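Local coordinates for protein putative glycosylhydrolase (Parabacteroides distasonis, PDB 3S5Q) that probably hydrolyses glycosidic bonds, as a putative member of the 3-keto-disaccharide hydrolase family with a concanavalin A-like fold, at residues 75-83 with 138-147. Residues are numbered along the deposited sequence; the frame is centred on the assembly and turned at random. Where two conformers were deposited one is given.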
loop_
_atom_site.group_PDB
_atom_site.type_symbol
_atom_site.label_atom_id
_atom_site.label_comp_id
_atom_site.label_asym_id
_atom_site.label_seq_id
_atom_site.Cartn_x
_atom_site.Cartn_y
_atom_site.Cartn_z
ATOM N N ASN A 75 3.296 5.850 -9.590
ATOM C CA ASN A 75 2.328 6.362 -8.628
ATOM C C ASN A 75 1.189 5.312 -8.538
ATOM O O ASN A 75 0.544 4.992 -9.553
ATOM C CB ASN A 75 1.816 7.712 -9.153
ATOM C CG ASN A 75 0.990 8.481 -8.140
ATOM O OD1 ASN A 75 0.244 7.909 -7.365
ATOM N ND2 ASN A 75 1.109 9.793 -8.161
ATOM N N SER A 76 0.968 4.771 -7.339
ATOM C CA SER A 76 0.043 3.658 -7.086
ATOM C C SER A 76 -0.193 3.656 -5.558
ATOM O O SER A 76 -0.030 4.695 -4.894
ATOM C CB SER A 76 0.675 2.353 -7.604
ATOM O OG SER A 76 -0.140 1.188 -7.419
ATOM N N GLY A 77 -0.528 2.513 -4.991
ATOM C CA GLY A 77 -0.721 2.396 -3.550
ATOM C C GLY A 77 -1.497 1.155 -3.145
ATOM O O GLY A 77 -1.970 0.381 -3.998
ATOM N N VAL A 78 -1.609 0.961 -1.830
ATOM C CA VAL A 78 -2.337 -0.139 -1.251
ATOM C C VAL A 78 -3.475 0.499 -0.462
ATOM O O VAL A 78 -3.271 1.451 0.278
ATOM C CB VAL A 78 -1.459 -0.994 -0.316
ATOM C CG1 VAL A 78 -2.294 -2.177 0.281
ATOM C CG2 VAL A 78 -0.214 -1.494 -1.057
ATOM N N VAL A 79 -4.676 -0.026 -0.662
ATOM C CA VAL A 79 -5.864 0.500 -0.055
ATOM C C VAL A 79 -6.399 -0.509 0.982
ATOM O O VAL A 79 -6.603 -1.688 0.686
ATOM C CB VAL A 79 -6.914 0.789 -1.161
ATOM C CG1 VAL A 79 -8.256 1.303 -0.545
ATOM C CG2 VAL A 79 -6.350 1.784 -2.243
ATOM N N ILE A 80 -6.614 -0.052 2.209
ATOM C CA ILE A 80 -7.163 -0.923 3.237
ATOM C C ILE A 80 -8.445 -0.303 3.799
ATOM O O ILE A 80 -8.753 0.865 3.533
ATOM C CB ILE A 80 -6.139 -1.216 4.348
ATOM C CG1 ILE A 80 -5.778 0.077 5.126
ATOM C CG2 ILE A 80 -4.906 -1.931 3.737
ATOM C CD1 ILE A 80 -4.950 -0.076 6.415
ATOM N N TYR A 81 -9.199 -1.127 4.505
ATOM C CA TYR A 81 -10.411 -0.710 5.174
ATOM C C TYR A 81 -11.416 -0.078 4.189
ATOM O O TYR A 81 -12.096 0.891 4.520
ATOM C CB TYR A 81 -10.054 0.253 6.279
ATOM C CG TYR A 81 -9.144 -0.277 7.387
ATOM C CD1 TYR A 81 -8.875 -1.643 7.553
ATOM C CD2 TYR A 81 -8.685 0.600 8.383
ATOM C CE1 TYR A 81 -8.095 -2.109 8.626
ATOM C CE2 TYR A 81 -7.930 0.151 9.443
ATOM C CZ TYR A 81 -7.640 -1.197 9.567
ATOM O OH TYR A 81 -6.894 -1.609 10.642
ATOM N N CYS A 82 -11.494 -0.620 2.973
ATOM C CA CYS A 82 -12.412 -0.063 1.963
ATOM C C CYS A 82 -13.824 -0.581 2.160
ATOM O O CYS A 82 -14.083 -1.776 2.063
ATOM C CB CYS A 82 -11.959 -0.391 0.545
ATOM S SG CYS A 82 -13.015 0.388 -0.699
ATOM N N THR A 83 -14.752 0.318 2.420
ATOM C CA THR A 83 -16.138 -0.094 2.648
ATOM C C THR A 83 -17.009 0.047 1.393
ATOM O O THR A 83 -18.181 -0.354 1.403
ATOM C CB THR A 83 -16.716 0.752 3.797
ATOM O OG1 THR A 83 -16.579 2.127 3.443
ATOM C CG2 THR A 83 -15.937 0.457 5.071
HETATM N N MSE A 138 7.135 -4.155 1.565
HETATM C CA MSE A 138 6.308 -3.306 2.431
HETATM C C MSE A 138 5.413 -4.193 3.258
HETATM O O MSE A 138 4.840 -5.140 2.736
HETATM C CB MSE A 138 5.465 -2.326 1.590
HETATM C CG MSE A 138 4.304 -1.618 2.314
HETATM SE SE MSE A 138 3.338 -0.427 1.054
HETATM C CE MSE A 138 4.524 0.943 1.416
ATOM N N ILE A 139 5.349 -3.918 4.551
ATOM C CA ILE A 139 4.548 -4.728 5.470
ATOM C C ILE A 139 3.624 -3.757 6.207
ATOM O O ILE A 139 4.085 -2.805 6.850
ATOM C CB ILE A 139 5.398 -5.535 6.467
ATOM C CG1 ILE A 139 6.520 -6.292 5.713
ATOM C CG2 ILE A 139 4.502 -6.537 7.275
ATOM C CD1 ILE A 139 7.515 -6.959 6.632
ATOM N N ILE A 140 2.333 -3.953 6.022
ATOM C CA ILE A 140 1.294 -3.095 6.630
ATOM C C ILE A 140 0.639 -3.906 7.742
ATOM O O ILE A 140 0.044 -4.943 7.476
ATOM C CB ILE A 140 0.226 -2.652 5.616
ATOM C CG1 ILE A 140 0.865 -1.878 4.438
ATOM C CG2 ILE A 140 -0.949 -1.861 6.360
ATOM C CD1 ILE A 140 0.053 -1.844 3.167
ATOM N N THR A 141 0.757 -3.426 8.972
ATOM C CA THR A 141 0.060 -4.050 10.112
ATOM C C THR A 141 -1.121 -3.153 10.378
ATOM O O THR A 141 -0.940 -1.955 10.623
ATOM C CB THR A 141 0.929 -4.214 11.380
ATOM O OG1 THR A 141 2.114 -4.966 11.057
ATOM C CG2 THR A 141 0.133 -4.956 12.506
ATOM N N ALA A 142 -2.311 -3.752 10.304
ATOM C CA ALA A 142 -3.607 -3.055 10.427
ATOM C C ALA A 142 -4.387 -3.684 11.556
ATOM O O ALA A 142 -5.144 -4.662 11.377
ATOM C CB ALA A 142 -4.411 -3.137 9.108
ATOM N N LYS A 143 -4.217 -3.136 12.744
ATOM C CA LYS A 143 -4.814 -3.756 13.929
ATOM C C LYS A 143 -5.788 -2.759 14.524
ATOM O O LYS A 143 -5.408 -1.884 15.294
ATOM C CB LYS A 143 -3.717 -4.164 14.919
ATOM C CG LYS A 143 -4.124 -5.259 15.871
ATOM C CD LYS A 143 -3.122 -5.402 16.982
ATOM C CE LYS A 143 -2.735 -6.834 17.169
ATOM N NZ LYS A 143 -1.401 -6.951 17.830
ATOM N N GLY A 144 -7.047 -2.878 14.131
ATOM C CA GLY A 144 -8.033 -1.837 14.380
ATOM C C GLY A 144 -7.514 -0.446 14.002
ATOM O O GLY A 144 -7.124 -0.181 12.864
ATOM N N GLN A 145 -7.544 0.470 14.965
ATOM C CA GLN A 145 -7.098 1.838 14.699
ATOM C C GLN A 145 -5.570 2.049 14.690
ATOM O O GLN A 145 -5.089 3.119 14.274
ATOM C CB GLN A 145 -7.756 2.790 15.663
ATOM C CG GLN A 145 -9.262 2.872 15.515
ATOM C CD GLN A 145 -9.868 3.958 16.401
ATOM O OE1 GLN A 145 -9.793 3.889 17.636
ATOM N NE2 GLN A 145 -10.488 4.963 15.773
ATOM N N GLN A 146 -4.813 1.009 15.021
ATOM C CA GLN A 146 -3.349 1.089 15.041
ATOM C C GLN A 146 -2.761 0.600 13.720
ATOM O O GLN A 146 -2.909 -0.565 13.366
ATOM C CB GLN A 146 -2.813 0.312 16.275
ATOM C CG GLN A 146 -1.286 0.444 16.483
ATOM C CD GLN A 146 -0.818 1.906 16.597
ATOM O OE1 GLN A 146 -1.395 2.698 17.348
ATOM N NE2 GLN A 146 0.226 2.254 15.853
ATOM N N ILE A 147 -2.136 1.517 12.978
ATOM C CA ILE A 147 -1.587 1.237 11.655
ATOM C C ILE A 147 -0.068 1.361 11.741
ATOM O O ILE A 147 0.416 2.368 12.204
ATOM C CB ILE A 147 -2.097 2.207 10.581
ATOM C CG1 ILE A 147 -3.648 2.274 10.601
ATOM C CG2 ILE A 147 -1.501 1.835 9.184
ATOM C CD1 ILE A 147 -4.343 0.894 10.592
HETATM O O HOH W 1 -8.285 -3.818 11.552
#
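Across the core of a concanavalin A-like beta sandwich, Val78 and Ile80 of one sheet, and Tyr81 at the corner that follows, meet Met138, Ile140, Ala142 and the turn and strand after them in the other. Strands 75-80 and 138-143 run nearly parallel, at 15°, with axes 10.3 Å apart, a separation filled by side chains. Val78 and Ile140 meet tip to tip, Val78 CG1 lying 3.7 Å from Ile140 CD1, while the selenium of Met138, a selenomethionine, touches Val78 CG2 more loosely. Beta-branched valine and isoleucine suit extended strands, and their methyls fill the space between the sheets. A chi1 of 65° sets the longer branch of Ile80 between the two backbone neighbours of CA, which brings Ile80 CD1 to 4.1 Å from Ala142 CB and also over one face of the Tyr81 ring. Ala142 is small enough for that ring to lie close: Ala142 CB is 3.8 Å from Tyr81 CZ, and Ile147 CD1 approaches Tyr81 CE2 obliquely at a similar distance. Tyrosine combines an apolar ring with a polar end: Tyr81 OH donates to Gly144 O at 2.7 Å, in the carbonyl plane on a lone pair (C=O...O angle 133°), and accepts a bond from a water that Gly144 N reaches weakly. Gly144 follows Lys143 in a type II' turn, where its positive phi favours glycine. Tyr81 thus ties the corner of its chain to the hairpin of strands 135-143 and 146-151. Strand 62-70, antiparallel to 135-143, adds Leu64 against Val78 and Phe62 against Ala142; in the other sheet 93-98, antiparallel to 75-82, brings Ile97, Ile95 and Ile93 to Val78, Met138 and Tyr81.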